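Local coordinates for protein Crov588 (Cafeteriavirus, PDB 6NYR) that is of unknown function but folds as a circular leucine-rich-repeat solenoid built largely from FNIP repeats, its parallel strands following one another around the ring, at residues I27-K32 against L49-I54. Residues are numbered along the deposited sequence; the frame is centred on the assembly and turned at random.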
ATOM      1  N   ILE A  27       7.546  27.291  19.189  1.00 88.85           N
ATOM      2  CA  ILE A  27       7.357  26.366  18.077  1.00 88.11           C
ATOM      3  C   ILE A  27       5.897  25.943  17.982  1.00 88.28           C
ATOM      4  O   ILE A  27       5.331  25.844  16.885  1.00 88.79           O
ATOM      5  CB  ILE A  27       8.284  25.144  18.230  1.00 85.53           C
ATOM      6  CG1 ILE A  27       9.751  25.564  18.155  1.00 84.01           C
ATOM      7  CG2 ILE A  27       7.963  24.101  17.163  1.00 83.33           C
ATOM      8  CD1 ILE A  27      10.722  24.491  18.622  1.00 82.77           C
ATOM      9  N   LEU A  28       5.264  25.688  19.127  1.00 88.26           N
ATOM     10  CA  LEU A  28       3.910  25.154  19.142  1.00 88.54           C
ATOM     11  C   LEU A  28       2.846  26.217  18.908  1.00 92.74           C
ATOM     12  O   LEU A  28       1.682  25.865  18.689  1.00 94.94           O
ATOM     13  CB  LEU A  28       3.650  24.445  20.472  1.00 86.10           C
ATOM     14  CG  LEU A  28       4.564  23.252  20.762  1.00 85.53           C
ATOM     15  CD1 LEU A  28       4.368  22.745  22.185  1.00 83.75           C
ATOM     16  CD2 LEU A  28       4.331  22.133  19.752  1.00 84.32           C
ATOM     17  N   SER A  29       3.210  27.497  18.945  1.00 92.48           N
ATOM     18  CA  SER A  29       2.260  28.573  18.687  1.00 91.06           C
ATOM     19  C   SER A  29       2.128  28.920  17.206  1.00 89.98           C
ATOM     20  O   SER A  29       1.402  29.860  16.868  1.00 92.26           O
ATOM     21  CB  SER A  29       2.664  29.829  19.468  1.00 91.27           C
ATOM     22  OG  SER A  29       2.740  29.563  20.856  1.00 91.17           O
ATOM     23  N   ASN A  30       2.798  28.191  16.318  1.00 87.74           N
ATOM     24  CA  ASN A  30       2.728  28.450  14.881  1.00 89.66           C
ATOM     25  C   ASN A  30       1.281  28.356  14.410  1.00 91.30           C
ATOM     26  O   ASN A  30       0.679  27.277  14.500  1.00 87.18           O
ATOM     27  CB  ASN A  30       3.626  27.443  14.164  1.00 88.66           C
ATOM     28  CG  ASN A  30       3.598  27.591  12.662  1.00 89.59           C
ATOM     29  OD1 ASN A  30       2.909  28.455  12.123  1.00 91.44           O
ATOM     30  ND2 ASN A  30       4.367  26.756  11.972  1.00 88.40           N
ATOM     31  N   PRO A  31       0.692  29.440  13.897  1.00 97.95           N
ATOM     32  CA  PRO A  31      -0.760  29.440  13.661  1.00 99.58           C
ATOM     33  C   PRO A  31      -1.263  28.504  12.571  1.00102.69           C
ATOM     34  O   PRO A  31      -2.481  28.458  12.358  1.00103.90           O
ATOM     35  CB  PRO A  31      -1.060  30.905  13.275  1.00100.74           C
ATOM     36  CG  PRO A  31       0.089  31.697  13.808  1.00101.61           C
ATOM     37  CD  PRO A  31       1.286  30.778  13.699  1.00101.08           C
ATOM     38  N   LYS A  32      -0.413  27.772  11.854  1.00103.75           N
ATOM     39  CA  LYS A  32      -0.902  26.862  10.823  1.00102.50           C
ATOM     40  C   LYS A  32      -0.996  25.413  11.294  1.00 96.60           C
ATOM     41  O   LYS A  32      -1.380  24.549  10.501  1.00 93.91           O
ATOM     42  CB  LYS A  32      -0.039  26.946   9.559  1.00105.78           C
ATOM     43  CG  LYS A  32      -0.817  26.643   8.248  1.00107.50           C
ATOM     44  CD  LYS A  32      -2.144  27.422   8.152  1.00108.66           C
ATOM     45  CE  LYS A  32      -2.441  27.915   6.734  1.00108.46           C
ATOM     46  NZ  LYS A  32      -3.665  27.296   6.139  1.00106.40           N
ATOM     47  N   LEU A  49       1.627  23.938  29.176  1.00 82.67           N
ATOM     48  CA  LEU A  49       2.689  24.072  28.187  1.00 81.08           C
ATOM     49  C   LEU A  49       2.169  23.919  26.765  1.00 80.26           C
ATOM     50  O   LEU A  49       2.937  23.578  25.859  1.00 79.80           O
ATOM     51  CB  LEU A  49       3.784  23.041  28.465  1.00 79.71           C
ATOM     52  CG  LEU A  49       4.218  22.946  29.928  1.00 79.07           C
ATOM     53  CD1 LEU A  49       5.125  21.748  30.153  1.00 77.64           C
ATOM     54  CD2 LEU A  49       4.918  24.235  30.350  1.00 79.13           C
ATOM     55  N   ILE A  50       0.882  24.171  26.553  1.00 80.88           N
ATOM     56  CA  ILE A  50       0.267  23.981  25.244  1.00 79.88           C
ATOM     57  C   ILE A  50      -0.471  25.250  24.833  1.00 79.37           C
ATOM     58  O   ILE A  50      -1.464  25.618  25.481  1.00 78.06           O
ATOM     59  CB  ILE A  50      -0.705  22.788  25.252  1.00 76.18           C
ATOM     60  CG1 ILE A  50      -0.004  21.504  25.687  1.00 77.69           C
ATOM     61  CG2 ILE A  50      -1.337  22.613  23.875  1.00 74.47           C
ATOM     62  CD1 ILE A  50       0.986  20.973  24.680  1.00 77.94           C
ATOM     63  N   PRO A  51      -0.029  25.961  23.797  1.00 80.81           N
ATOM     64  CA  PRO A  51      -0.776  27.145  23.356  1.00 81.84           C
ATOM     65  C   PRO A  51      -2.151  26.730  22.846  1.00 83.96           C
ATOM     66  O   PRO A  51      -2.423  25.559  22.570  1.00 85.00           O
ATOM     67  CB  PRO A  51       0.091  27.750  22.247  1.00 81.84           C
ATOM     68  CG  PRO A  51       0.991  26.644  21.803  1.00 82.10           C
ATOM     69  CD  PRO A  51       1.190  25.735  22.992  1.00 82.11           C
ATOM     70  N   SER A  52      -3.025  27.722  22.705  1.00 83.44           N
ATOM     71  CA  SER A  52      -4.429  27.463  22.418  1.00 81.65           C
ATOM     72  C   SER A  52      -4.730  27.361  20.931  1.00 81.81           C
ATOM     73  O   SER A  52      -5.899  27.221  20.562  1.00 81.69           O
ATOM     74  CB  SER A  52      -5.302  28.557  23.042  1.00 80.31           C
ATOM     75  OG  SER A  52      -4.960  29.832  22.533  1.00 81.79           O
ATOM     76  N   ASN A  53      -3.713  27.430  20.070  1.00 82.58           N
ATOM     77  CA  ASN A  53      -3.946  27.204  18.649  1.00 82.91           C
ATOM     78  C   ASN A  53      -4.129  25.727  18.310  1.00 79.19           C
ATOM     79  O   ASN A  53      -4.780  25.408  17.308  1.00 76.86           O
ATOM     80  CB  ASN A  53      -2.783  27.771  17.831  1.00 86.20           C
ATOM     81  CG  ASN A  53      -1.445  27.171  18.224  1.00 90.43           C
ATOM     82  OD1 ASN A  53      -1.254  26.742  19.364  1.00 98.58           O
ATOM     83  ND2 ASN A  53      -0.512  27.138  17.279  1.00 86.80           N
ATOM     84  N   ILE A  54      -3.584  24.815  19.113  1.00 79.49           N
ATOM     85  CA  ILE A  54      -3.673  23.387  18.817  1.00 79.99           C
ATOM     86  C   ILE A  54      -4.943  22.856  19.462  1.00 75.80           C
ATOM     87  O   ILE A  54      -5.194  23.077  20.652  1.00 73.93           O
ATOM     88  CB  ILE A  54      -2.409  22.632  19.273  1.00 81.67           C
ATOM     89  CG1 ILE A  54      -2.349  22.298  20.761  1.00 81.52           C
ATOM     90  CG2 ILE A  54      -1.148  23.419  18.845  1.00 83.75           C
ATOM     91  CD1 ILE A  54      -3.153  21.066  21.148  1.00 80.56           C
TER
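The end of helix 25-28 and the loop that follows it run beside the segment 49-54, with the CA atoms of Ser-29 and Pro-51 5.7 Å apart and a type I beta turn carrying the chain from Pro-51 to Ile-54. Asn-53 makes the polar link. With chi1 at 58° its CG is tucked over the backbone, flanked by N and C, and the amide reaches across to the backbone of 27-32. Asn-53 ND2 donates to Leu-28 O at 2.9 Å, fairly straight at 152°; that oxygen lies in the amide plane, and the nitrogen in the carbonyl plane, on a lone pair. Asn-53 OD1 comes within 3.1 Å of Leu-28 O without bonding, so the grip rests on ND2. Asn-53 ND2 also gives a weak, more bent bond (125°) to Asn-30 O at 3.0 Å. Next to this grip the Pro-51 ring presses on the helix end: its CG lies 3.7 Å from Leu-28 CB and 3.3 Å from Leu-28 O, while its CB is 3.5 Å from Ser-29 OG, a hydroxyl hydrogen-bonded back to Tyr-25 O. The CG2 branch of Ile-54 approaches Leu-28 O to 3.7 Å. Leu-28, Ile-50 and Ile-54 also touch Ile-36 of strand 35-37; the segments precede strands 35-37 and 56-58, so the contact joins successive coils. One side-chain amide thus links the carbonyl of the last helical residue, and weakly that of Asn-30, while Pro-51 and Ile-54 carbons against Leu-28 O would limit water's access to the stronger bond.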